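Local coordinates for protein probable arabinosyltransferase B (Mycobacterium tuberculosis H37Rv, PDB 7BVF) that polymerises arabinose into the arabinan of arabinogalactan for the mycobacterial cell wall and binds the antituberculosis drug ethambutol, at residues N110-L114 against T126-V130; T759-M764 against P965-D970; L239-D243 against R469-V473; L373-V377 against A608-V612; V49-A54 against T208-P214. One frame throughout, in Å; residues are numbered along the deposited sequence.

Contact 1: residues N110-L114 against T126-V130; sequences NLQAL and TDRNV
Two irregular loops of the concanavalin-like domain lie against each other here, 110-114 and the turn 126-130 that joins strand 122-126 to strand 131-136. Gln112 has left-handed backbone angles (49°/44°), so the first loop kinks between Leu111, CA 4.2 Å from Arg128 CA, and Leu114, CA 4.6 Å from Asp127 CA. The second loop turns tightly on Arg128, the centre of an inverse gamma turn, with Asn129 N bonded to Asp127 O at a very short 2.5 Å.

Arg128 (chi1 m, chi2 t, chi3 p) curls back over the kink: its NH1 comes 3.4 Å from Gln112 CB, and Gln112 CA lies over one face of the guanidinium. Lower on the same side chain, Arg128 CB meets Leu111 CD1 at 3.7 Å. Leu111 (chi1 t, chi2 p) also sets its CB 3.4 Å from Asn129 OD1. Leu114, with chi1 t, places CG 3.6 Å from Thr126 O. Asp127 OD1 takes a weak 2.8 Å bond from its neighbour Arg128 N, while Asp127 CA makes a CA-H...O contact of 3.5 Å with Ala113 O. Asn110 OD1 is held by Lys104.

Leucine and arginine carbons thus pack against backbone and polar atoms of the opposing loop. Between these two segments the fit is van der Waals, and backbone bonding of Thr126 with Phe115 anchors the pair next door.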
# COMPACT_ATOMS: atom_id res chain seq x y z
N ASN A 110 -22.87 28.57 -5.51
CA ASN A 110 -24.05 28.31 -4.69
C ASN A 110 -23.65 27.67 -3.37
O ASN A 110 -24.10 28.10 -2.30
CB ASN A 110 -25.03 27.43 -5.46
CG ASN A 110 -25.54 28.09 -6.71
OD1 ASN A 110 -26.45 28.91 -6.66
ND2 ASN A 110 -24.95 27.74 -7.85
N LEU A 111 -22.82 26.64 -3.44
CA LEU A 111 -22.14 26.16 -2.25
C LEU A 111 -21.17 27.23 -1.76
O LEU A 111 -20.72 28.09 -2.53
CB LEU A 111 -21.40 24.86 -2.57
CG LEU A 111 -20.64 24.10 -1.49
CD1 LEU A 111 -21.41 24.08 -0.19
CD2 LEU A 111 -20.36 22.69 -1.96
N GLN A 112 -20.87 27.19 -0.46
CA GLN A 112 -19.84 28.03 0.17
C GLN A 112 -19.97 29.51 -0.20
O GLN A 112 -18.98 30.19 -0.45
CB GLN A 112 -18.43 27.50 -0.13
CG GLN A 112 -17.94 27.61 -1.56
CD GLN A 112 -16.96 26.52 -1.90
OE1 GLN A 112 -16.64 25.68 -1.06
NE2 GLN A 112 -16.49 26.52 -3.13
N ALA A 113 -21.19 30.02 -0.20
CA ALA A 113 -21.43 31.45 -0.37
C ALA A 113 -22.87 31.73 0.02
O ALA A 113 -23.65 30.82 0.32
CB ALA A 113 -21.15 31.91 -1.80
N LEU A 114 -23.23 33.01 0.02
CA LEU A 114 -24.54 33.46 0.46
C LEU A 114 -25.15 34.33 -0.63
O LEU A 114 -24.49 35.21 -1.16
CB LEU A 114 -24.44 34.24 1.77
CG LEU A 114 -25.73 34.76 2.40
CD1 LEU A 114 -25.67 34.55 3.89
CD2 LEU A 114 -25.92 36.22 2.08
N THR A 126 -30.33 32.18 0.50
CA THR A 126 -29.72 30.86 0.43
C THR A 126 -28.37 30.89 1.15
O THR A 126 -27.89 31.94 1.59
CB THR A 126 -29.55 30.43 -1.03
OG1 THR A 126 -30.66 30.90 -1.79
CG2 THR A 126 -29.50 28.92 -1.16
N ASP A 127 -27.77 29.71 1.28
CA ASP A 127 -26.48 29.54 1.93
C ASP A 127 -25.75 28.37 1.29
O ASP A 127 -25.99 28.06 0.12
CB ASP A 127 -26.62 29.35 3.43
CG ASP A 127 -25.48 29.99 4.21
OD1 ASP A 127 -24.32 29.84 3.78
OD2 ASP A 127 -25.74 30.66 5.22
N ARG A 128 -24.84 27.74 2.02
CA ARG A 128 -24.06 26.66 1.43
C ARG A 128 -24.95 25.46 1.12
O ARG A 128 -24.91 24.45 1.83
CB ARG A 128 -22.92 26.25 2.37
CG ARG A 128 -22.30 27.41 3.12
CD ARG A 128 -21.28 26.93 4.12
NE ARG A 128 -19.98 26.69 3.49
CZ ARG A 128 -18.88 27.38 3.76
NH1 ARG A 128 -17.75 27.09 3.14
NH2 ARG A 128 -18.92 28.37 4.64
N ASN A 129 -25.76 25.60 0.07
CA ASN A 129 -26.67 24.58 -0.46
C ASN A 129 -27.89 24.33 0.42
O ASN A 129 -28.49 23.27 0.34
CB ASN A 129 -25.95 23.26 -0.73
CG ASN A 129 -25.17 23.28 -2.02
OD1 ASN A 129 -24.07 22.73 -2.10
ND2 ASN A 129 -25.72 23.92 -3.04
N VAL A 130 -28.26 25.29 1.27
CA VAL A 130 -29.47 25.18 2.07
C VAL A 130 -30.28 26.46 1.89
O VAL A 130 -29.71 27.56 1.84
CB VAL A 130 -29.17 24.92 3.56
CG1 VAL A 130 -28.28 23.70 3.72
CG2 VAL A 130 -28.52 26.12 4.21

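Contact 2: residues T759-M764 against P965-D970; sequences TNAGFM and PPRVPD
This is a single beta bridge between a loop and the end of a strand, inside the EmbC C-terminal domain: 759-764 follows strand 753-756, and 965-970 runs off the end of strand 961-967. Phe763 is bridged to Arg967 (CA to CA 4.3 Å), and Gly762 CA lies 4.5 Å from Val968 CA. The bond that carries the bridge is Val968 N to Gly762 O, 2.8 Å and nearly straight at 166°. CA-H...O contacts flank it, Arg967 CA to Gly762 O at 3.3 Å and Gly762 CA to Val968 O at 3.2 Å. Gly762 has phi/psi of 96°/1°, and a CB there would clash with Val968 O, so the close approach depends on glycine.

Arg967 extends (chi1 p, chi2 and chi3 t) past Phe763 (chi1 m), whose ring takes Arg967 CB over its face in a CH-pi contact, 4.0 Å from the centroid and 5° off the normal. Phe763 CE1 also reaches Pro965 CB at 4.1 Å. Met764 (chi1 m, chi3 p) brings SD 3.7 Å from Val968 CG2 and 3.4 Å from Pro966 O, with CE 4.2 Å from Pro966 CG.

Beyond the pair, Arg967 bonds through NH1 to Thr878 of the adjacent strand 874-881, against which Pro966 and Pro969 also pack. Met764 and Pro966 continue onto Tyr863 of strand 863-864 and onto strand 945-950, so the loop bridges several strands of this domain.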
# COMPACT_ATOMS: atom_id res chain seq x y z
N THR A 759 -1.10 31.92 -29.54
CA THR A 759 -0.76 30.75 -30.33
C THR A 759 -1.68 30.61 -31.54
O THR A 759 -2.25 29.55 -31.78
CB THR A 759 -0.84 29.50 -29.46
OG1 THR A 759 -0.77 28.33 -30.29
CG2 THR A 759 -2.13 29.48 -28.69
N ASN A 760 -1.80 31.69 -32.31
CA ASN A 760 -2.51 31.68 -33.58
C ASN A 760 -1.64 32.18 -34.72
O ASN A 760 -2.11 32.24 -35.86
CB ASN A 760 -3.79 32.52 -33.50
CG ASN A 760 -4.95 31.77 -32.91
OD1 ASN A 760 -5.69 31.09 -33.62
ND2 ASN A 760 -5.13 31.89 -31.60
N ALA A 761 -0.40 32.55 -34.44
CA ALA A 761 0.57 32.93 -35.45
C ALA A 761 1.55 31.79 -35.69
O ALA A 761 1.74 30.92 -34.84
CB ALA A 761 1.33 34.19 -35.03
N GLY A 762 2.16 31.80 -36.87
CA GLY A 762 3.07 30.75 -37.26
C GLY A 762 2.44 29.67 -38.12
O GLY A 762 3.14 28.73 -38.49
N PHE A 763 1.16 29.79 -38.44
CA PHE A 763 0.50 28.81 -39.29
C PHE A 763 0.91 29.03 -40.73
O PHE A 763 0.79 30.14 -41.26
CB PHE A 763 -1.02 28.91 -39.14
CG PHE A 763 -1.57 28.08 -38.02
CD1 PHE A 763 -1.88 26.75 -38.23
CD2 PHE A 763 -1.78 28.62 -36.77
CE1 PHE A 763 -2.38 25.98 -37.21
CE2 PHE A 763 -2.28 27.85 -35.75
CZ PHE A 763 -2.58 26.53 -35.97
N MET A 764 1.41 27.97 -41.37
CA MET A 764 1.92 28.07 -42.73
C MET A 764 0.77 27.99 -43.73
O MET A 764 -0.38 27.72 -43.39
CB MET A 764 2.94 26.98 -43.01
CG MET A 764 4.15 27.02 -42.11
SD MET A 764 4.06 25.80 -40.79
CE MET A 764 4.76 24.39 -41.61
N PRO A 965 -3.39 21.46 -38.22
CA PRO A 965 -2.26 21.75 -39.12
C PRO A 965 -1.00 22.09 -38.34
O PRO A 965 -1.05 22.38 -37.14
CB PRO A 965 -2.76 22.96 -39.92
CG PRO A 965 -4.21 22.90 -39.82
CD PRO A 965 -4.52 22.37 -38.47
N PRO A 966 0.16 22.05 -39.00
CA PRO A 966 1.41 22.42 -38.33
C PRO A 966 1.69 23.91 -38.35
O PRO A 966 1.27 24.65 -39.24
CB PRO A 966 2.47 21.66 -39.14
CG PRO A 966 1.88 21.51 -40.48
CD PRO A 966 0.40 21.40 -40.30
N ARG A 967 2.42 24.36 -37.33
CA ARG A 967 2.73 25.77 -37.14
C ARG A 967 4.14 25.94 -36.61
O ARG A 967 4.72 25.01 -36.04
CB ARG A 967 1.74 26.44 -36.19
CG ARG A 967 1.86 25.97 -34.76
CD ARG A 967 0.95 26.75 -33.84
NE ARG A 967 1.02 26.26 -32.47
CZ ARG A 967 0.40 25.18 -32.03
NH1 ARG A 967 -0.35 24.46 -32.85
NH2 ARG A 967 0.52 24.81 -30.77
N VAL A 968 4.68 27.14 -36.79
CA VAL A 968 6.00 27.50 -36.28
C VAL A 968 5.83 28.56 -35.20
O VAL A 968 5.59 29.73 -35.52
CB VAL A 968 6.91 28.01 -37.41
CG1 VAL A 968 8.34 28.07 -36.95
CG2 VAL A 968 6.79 27.11 -38.62
N PRO A 969 5.96 28.21 -33.92
CA PRO A 969 5.67 29.17 -32.84
C PRO A 969 6.60 30.37 -32.81
O PRO A 969 7.55 30.46 -33.59
CB PRO A 969 5.82 28.32 -31.58
CG PRO A 969 5.68 26.91 -32.04
CD PRO A 969 6.28 26.87 -33.39
N ASP A 970 6.34 31.31 -31.89
CA ASP A 970 7.11 32.55 -31.79
C ASP A 970 8.03 32.61 -30.58
O ASP A 970 9.09 33.23 -30.67
CB ASP A 970 6.17 33.75 -31.77
CG ASP A 970 5.75 34.18 -33.17
OD1 ASP A 970 6.13 33.48 -34.13
OD2 ASP A 970 5.06 35.20 -33.30

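Contact 3: residues L239-D243 against R469-V473; sequences LDQLD and RHRLV
Arg469 and Val473 carry most of this contact, with Leu239, Asp240 and Asp243 sharing the far side. Segment 239-243 leaves helix 216-239 through a type I beta turn from Leu239 to Leu242, while 469-473 is where helix 460-470 runs out, its backbone still turning: Leu472 N bonds to Arg469 O at 3.2 Å. The main chains stay well apart, with Leu239 CA 8.4 Å from Val473 CA and Asp240 CA 8.8 Å from Arg469 CA, so side chains must span the gap.

Arg469 points its CB toward the turn and stretches out, chi1 m, chi2 -139° and chi3 t, until NH2 meets Asp243 OD2 at 2.6 Å. This is a salt bridge with a hydrogen bond angle of 154°, and the carboxylate oxygen approaches the guanidinium at its edge, near the plane. Asp243 has chi1 m. The second acid, Asp240, adds charge only: its OD1 is 4.0 Å from Arg469 NE but well out of the guanidinium plane, and its OD2 instead accepts bonds from Leu428 and Thr429.

Val473 (chi1 m) supplies the apolar half. Its CG2 is 3.9 Å from Leu239 CD2, where Leu239 is chi1 t, and its CG1 is 4.4 Å from Leu242 CD1. The contact thus ties together the ends of two helices.

Around it, Arg427, in the loop between helices 405-425 and 430-442, touches Asp240, Asp243 and Arg469, while helix 25-39 packs on Leu239 and Val473 through Arg27.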
# COMPACT_ATOMS: atom_id res chain seq x y z
N LEU A 239 30.21 29.53 40.90
CA LEU A 239 30.05 28.61 42.02
C LEU A 239 30.73 27.27 41.78
O LEU A 239 31.17 26.62 42.73
CB LEU A 239 28.57 28.39 42.31
CG LEU A 239 28.13 28.04 43.72
CD1 LEU A 239 28.62 29.09 44.69
CD2 LEU A 239 26.63 27.94 43.76
N ASP A 240 30.80 26.83 40.52
CA ASP A 240 31.45 25.57 40.19
C ASP A 240 32.96 25.61 40.36
O ASP A 240 33.61 24.57 40.19
CB ASP A 240 31.12 25.16 38.76
CG ASP A 240 29.85 24.34 38.67
OD1 ASP A 240 29.16 24.19 39.69
OD2 ASP A 240 29.55 23.84 37.56
N GLN A 241 33.54 26.76 40.70
CA GLN A 241 34.98 26.92 40.77
C GLN A 241 35.50 26.97 42.20
O GLN A 241 36.55 27.57 42.46
CB GLN A 241 35.41 28.18 40.01
CG GLN A 241 35.20 28.08 38.52
CD GLN A 241 35.68 29.31 37.80
OE1 GLN A 241 35.93 29.27 36.60
NE2 GLN A 241 35.82 30.41 38.53
N LEU A 242 34.79 26.35 43.13
CA LEU A 242 35.32 26.19 44.49
C LEU A 242 36.04 24.86 44.63
O LEU A 242 35.82 24.09 45.57
CB LEU A 242 34.19 26.31 45.50
CG LEU A 242 33.23 27.49 45.32
CD1 LEU A 242 32.18 27.49 46.41
CD2 LEU A 242 34.00 28.80 45.31
N ASP A 243 36.94 24.59 43.68
CA ASP A 243 37.70 23.35 43.65
C ASP A 243 39.20 23.65 43.59
O ASP A 243 40.01 22.89 44.13
CB ASP A 243 37.30 22.48 42.45
CG ASP A 243 35.84 22.08 42.48
OD1 ASP A 243 35.14 22.38 43.47
OD2 ASP A 243 35.38 21.45 41.50
N ARG A 469 27.81 17.38 44.38
CA ARG A 469 27.81 18.83 44.51
C ARG A 469 26.68 19.34 45.40
O ARG A 469 26.79 20.44 45.94
CB ARG A 469 27.70 19.50 43.14
CG ARG A 469 28.96 19.38 42.30
CD ARG A 469 29.26 20.67 41.57
NE ARG A 469 30.58 20.66 40.95
CZ ARG A 469 31.71 20.96 41.58
NH1 ARG A 469 31.68 21.29 42.86
NH2 ARG A 469 32.86 20.92 40.93
N HIS A 470 25.62 18.55 45.56
CA HIS A 470 24.55 18.89 46.50
C HIS A 470 25.04 18.95 47.94
O HIS A 470 24.42 19.62 48.77
CB HIS A 470 23.42 17.86 46.35
CG HIS A 470 22.47 17.82 47.51
ND1 HIS A 470 22.70 17.05 48.63
CD2 HIS A 470 21.29 18.45 47.71
CE1 HIS A 470 21.70 17.21 49.47
NE2 HIS A 470 20.83 18.05 48.94
N ARG A 471 26.15 18.27 48.25
CA ARG A 471 26.67 18.29 49.61
C ARG A 471 27.51 19.53 49.91
O ARG A 471 27.76 19.82 51.08
CB ARG A 471 27.50 17.04 49.88
CG ARG A 471 26.69 15.76 50.01
CD ARG A 471 27.53 14.54 49.67
NE ARG A 471 26.72 13.33 49.63
CZ ARG A 471 27.08 12.21 49.01
NH1 ARG A 471 28.23 12.14 48.37
NH2 ARG A 471 26.27 11.15 49.04
N LEU A 472 27.93 20.27 48.88
CA LEU A 472 28.77 21.44 49.10
C LEU A 472 27.93 22.71 49.21
O LEU A 472 27.94 23.38 50.25
CB LEU A 472 29.79 21.58 47.97
CG LEU A 472 30.61 20.34 47.62
CD1 LEU A 472 31.46 20.61 46.39
CD2 LEU A 472 31.48 19.93 48.79
N VAL A 473 27.19 23.06 48.16
CA VAL A 473 26.38 24.27 48.16
C VAL A 473 24.90 23.93 48.06
O VAL A 473 24.32 23.85 46.97
CB VAL A 473 26.83 25.22 47.04
CG1 VAL A 473 28.26 25.66 47.29
CG2 VAL A 473 26.80 24.54 45.68

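Contact 4: residues L373-V377 against A608-V612; sequences LGPAV and ALTTV
Val377 lies against one face of helix 603-613, its CG1 4.5 Å from Ala608 CB and its CG2 4.4 Å from Val612 CG2 and 4.5 Å from Leu609 CD1. With chi1 t, it spreads its two methyls over three residues of about one helical turn, and its CA also comes 4.0 Å from Val612 CG2. This is where the backbones are closest, Val377 CA to Val612 CA 6.4 Å.

The residues before it form an irregular loop, 373-377, between helices 353-369 and 381-395. Gly374 has phi/psi of 103°/169°, angles at which a CB would be jammed against the preceding carbonyl; it and Pro375 swing out of reach of the helix, so the loop touches at its two ends. At the near end Leu373 (chi1 m, chi2 t) points its CB toward the helix and sets CD1 4.1 Å from CD1 of Leu609, which is chi1 t, chi2 p. At the other, Ala376 CB meets Val612 CG1 at 4.1 Å; Val612 has chi1 t.

Residues 608-612 are regular helix within a predicted transmembrane span of the GT-C membrane region. Leu373 also packs on Pro570 and Leu574 of helix 570-584, and Val612 on Ala383 of helix 381-395. The side chain of Leu609 is about 11 Å from a bound cardiolipin.

All five close side-chain pairs are aliphatic, so van der Waals contact and the burial of methyl groups hold loop and helix together.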
# COMPACT_ATOMS: atom_id res chain seq x y z
N LEU A 373 36.60 7.50 22.37
CA LEU A 373 36.29 6.09 22.43
C LEU A 373 37.58 5.28 22.52
O LEU A 373 37.65 4.16 22.03
CB LEU A 373 35.49 5.66 21.20
CG LEU A 373 34.42 6.61 20.67
CD1 LEU A 373 33.89 6.11 19.34
CD2 LEU A 373 33.30 6.75 21.66
N GLY A 374 38.61 5.87 23.11
CA GLY A 374 39.81 5.14 23.43
C GLY A 374 40.96 5.42 22.49
O GLY A 374 40.79 6.04 21.43
N PRO A 375 42.15 4.96 22.85
CA PRO A 375 43.33 5.15 22.00
C PRO A 375 43.39 4.25 20.78
O PRO A 375 44.41 4.25 20.09
CB PRO A 375 44.50 4.84 22.95
CG PRO A 375 43.91 4.89 24.33
CD PRO A 375 42.51 4.42 24.17
N ALA A 376 42.35 3.48 20.49
CA ALA A 376 42.32 2.65 19.29
C ALA A 376 41.50 3.26 18.17
O ALA A 376 41.85 3.07 17.00
CB ALA A 376 41.77 1.26 19.60
N VAL A 377 40.43 3.98 18.49
CA VAL A 377 39.69 4.70 17.46
C VAL A 377 40.53 5.83 16.90
O VAL A 377 40.72 5.94 15.68
CB VAL A 377 38.35 5.20 18.01
CG1 VAL A 377 37.51 5.76 16.88
CG2 VAL A 377 37.61 4.08 18.70
N ALA A 608 32.97 4.69 12.52
CA ALA A 608 34.36 4.74 12.96
C ALA A 608 34.62 3.76 14.10
O ALA A 608 35.75 3.31 14.28
CB ALA A 608 34.73 6.15 13.39
N LEU A 609 33.59 3.44 14.89
CA LEU A 609 33.74 2.48 15.97
C LEU A 609 33.66 1.05 15.45
O LEU A 609 34.42 0.18 15.88
CB LEU A 609 32.68 2.72 17.04
CG LEU A 609 32.58 1.73 18.20
CD1 LEU A 609 33.70 1.97 19.20
CD2 LEU A 609 31.22 1.82 18.87
N THR A 610 32.73 0.79 14.53
CA THR A 610 32.64 -0.54 13.94
C THR A 610 33.89 -0.89 13.15
O THR A 610 34.33 -2.04 13.15
CB THR A 610 31.40 -0.64 13.06
OG1 THR A 610 30.24 -0.37 13.85
CG2 THR A 610 31.28 -2.03 12.48
N THR A 611 34.49 0.09 12.46
CA THR A 611 35.71 -0.17 11.71
C THR A 611 36.84 -0.65 12.61
O THR A 611 37.75 -1.34 12.13
CB THR A 611 36.12 1.08 10.94
OG1 THR A 611 35.04 1.50 10.11
CG2 THR A 611 37.31 0.80 10.06
N VAL A 612 36.80 -0.32 13.89
CA VAL A 612 37.80 -0.81 14.83
C VAL A 612 37.36 -2.13 15.46
O VAL A 612 38.19 -3.00 15.73
CB VAL A 612 38.10 0.24 15.90
CG1 VAL A 612 39.16 -0.25 16.85
CG2 VAL A 612 38.52 1.54 15.25

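Contact 5: residues V49-A54 against T208-P214; sequences VVQTTA and TRFSTRP
Strand 49-54 pairs antiparallel with the strand end 212-214, their axes 4.6 Å apart at closest and at 157°. Val50 N bonds to Arg213 O at 2.9 Å (151°), and Arg213 N returns a weak bond to Val50 O at 3.3 Å; Val49 and Pro214 form the adjoining non-hydrogen-bonded pair, CA to CA 4.6 Å.

Before Thr212 the segment 208-214 leaves the ladder, and side chains take over. Gln51 (chi1 t) reaches across with NE2 to Thr208 O, 2.6 Å and 171°, while its OE1 accepts from Arg1085. Thr208 (chi1 p) donates OG1 to Thr52 O at a very short 2.4 Å. Thr52 OG1 bonds instead to Gly1081 O, and Thr52 CG2 lies 3.5 Å from Ser211 OG.

On its other edge, 49-54 exchanges backbone bonds with strand 1080-1084 and Arg1085, which makes it an inner strand of an antiparallel sheet; its partner, the interrupted strand 202-214, lies just ahead of helix 216-239, predicted to be transmembrane.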
# COMPACT_ATOMS: atom_id res chain seq x y z
N VAL A 49 -1.44 41.71 24.42
CA VAL A 49 -0.92 42.05 23.11
C VAL A 49 -1.82 43.12 22.51
O VAL A 49 -2.85 43.46 23.07
CB VAL A 49 -0.81 40.82 22.18
CG1 VAL A 49 0.33 39.94 22.62
CG2 VAL A 49 -2.10 40.05 22.18
N VAL A 50 -1.43 43.63 21.35
CA VAL A 50 -2.18 44.68 20.67
C VAL A 50 -2.56 44.14 19.30
O VAL A 50 -1.74 44.11 18.38
CB VAL A 50 -1.38 45.98 20.55
CG1 VAL A 50 -2.15 46.99 19.73
CG2 VAL A 50 -1.08 46.54 21.92
N GLN A 51 -3.81 43.71 19.16
CA GLN A 51 -4.30 43.18 17.89
C GLN A 51 -4.77 44.32 17.00
O GLN A 51 -5.30 45.33 17.47
CB GLN A 51 -5.44 42.19 18.14
CG GLN A 51 -5.94 41.48 16.90
CD GLN A 51 -7.42 41.17 16.97
OE1 GLN A 51 -8.12 41.65 17.86
NE2 GLN A 51 -7.89 40.36 16.04
N THR A 52 -4.57 44.15 15.70
CA THR A 52 -5.10 45.06 14.69
C THR A 52 -6.33 44.42 14.06
O THR A 52 -6.29 43.27 13.60
CB THR A 52 -4.03 45.42 13.65
OG1 THR A 52 -4.52 46.47 12.81
CG2 THR A 52 -3.63 44.22 12.80
N THR A 53 -7.44 45.15 14.08
CA THR A 53 -8.74 44.62 13.71
C THR A 53 -9.24 45.32 12.45
O THR A 53 -9.31 46.55 12.41
CB THR A 53 -9.75 44.81 14.85
OG1 THR A 53 -9.97 46.21 15.07
CG2 THR A 53 -9.22 44.20 16.12
N ALA A 54 -9.60 44.54 11.44
CA ALA A 54 -10.12 45.05 10.19
C ALA A 54 -11.61 44.79 10.09
O ALA A 54 -12.14 43.85 10.69
CB ALA A 54 -9.40 44.41 9.00
N THR A 208 -8.51 38.57 11.87
CA THR A 208 -7.10 38.93 12.00
C THR A 208 -6.61 38.70 13.43
O THR A 208 -6.25 39.63 14.15
CB THR A 208 -6.89 40.38 11.58
OG1 THR A 208 -7.20 41.24 12.68
CG2 THR A 208 -7.80 40.73 10.43
N ARG A 209 -6.61 37.44 13.85
CA ARG A 209 -6.25 37.11 15.22
C ARG A 209 -4.77 36.80 15.39
O ARG A 209 -4.27 36.85 16.52
CB ARG A 209 -7.07 35.92 15.71
CG ARG A 209 -6.53 34.57 15.29
CD ARG A 209 -7.37 33.45 15.85
NE ARG A 209 -8.69 33.41 15.25
CZ ARG A 209 -9.68 32.62 15.65
NH1 ARG A 209 -10.85 32.66 15.04
NH2 ARG A 209 -9.49 31.78 16.66
N PHE A 210 -4.06 36.48 14.31
CA PHE A 210 -2.65 36.14 14.40
C PHE A 210 -1.73 37.34 14.23
O PHE A 210 -0.52 37.21 14.48
CB PHE A 210 -2.28 35.09 13.34
CG PHE A 210 -3.13 33.86 13.38
CD1 PHE A 210 -3.04 32.98 14.43
CD2 PHE A 210 -4.00 33.58 12.35
CE1 PHE A 210 -3.81 31.84 14.46
CE2 PHE A 210 -4.77 32.44 12.38
CZ PHE A 210 -4.68 31.57 13.44
N SER A 211 -2.25 38.49 13.81
CA SER A 211 -1.42 39.67 13.55
C SER A 211 -1.48 40.58 14.78
O SER A 211 -2.25 41.53 14.85
CB SER A 211 -1.89 40.38 12.29
OG SER A 211 -3.24 40.78 12.41
N THR A 212 -0.62 40.27 15.74
CA THR A 212 -0.50 41.02 16.99
C THR A 212 0.92 41.54 17.14
O THR A 212 1.83 41.16 16.41
CB THR A 212 -0.88 40.15 18.19
OG1 THR A 212 -0.04 38.99 18.23
CG2 THR A 212 -2.32 39.70 18.10
N ARG A 213 1.10 42.43 18.11
CA ARG A 213 2.42 42.91 18.50
C ARG A 213 2.43 43.05 20.02
O ARG A 213 1.41 43.43 20.61
CB ARG A 213 2.77 44.25 17.84
CG ARG A 213 2.09 45.45 18.44
CD ARG A 213 2.78 46.74 18.03
NE ARG A 213 2.29 47.88 18.80
CZ ARG A 213 2.85 48.31 19.92
NH1 ARG A 213 3.92 47.70 20.41
NH2 ARG A 213 2.34 49.35 20.56
N PRO A 214 3.55 42.74 20.67
CA PRO A 214 3.56 42.74 22.13
C PRO A 214 3.45 44.15 22.69
O PRO A 214 3.84 45.13 22.06
CB PRO A 214 4.91 42.11 22.47
CG PRO A 214 5.76 42.43 21.31
CD PRO A 214 4.86 42.38 20.11

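In the fold
From the N terminus, the chain runs through helix 25-39 into strand 49-56, and contact 5 closes the first large loop when the chain returns at 208-214, just ahead of helix 216-239. Contact 1 is nested within that loop, its nearest atoms about 14 Å from those of contact 5. Contacts 3 and 4 follow in the membrane region and cross: 239-243, 373-377, 469-473 and 608-612 alternate along the sequence, so the loops they close overlap along the chain, though their centres are about 35 Å apart. Contact 2 comes last, closing a loop of 200 residues inside the C-terminal domain. Its centre is about 86 Å from that of contact 3, across the chain's centre.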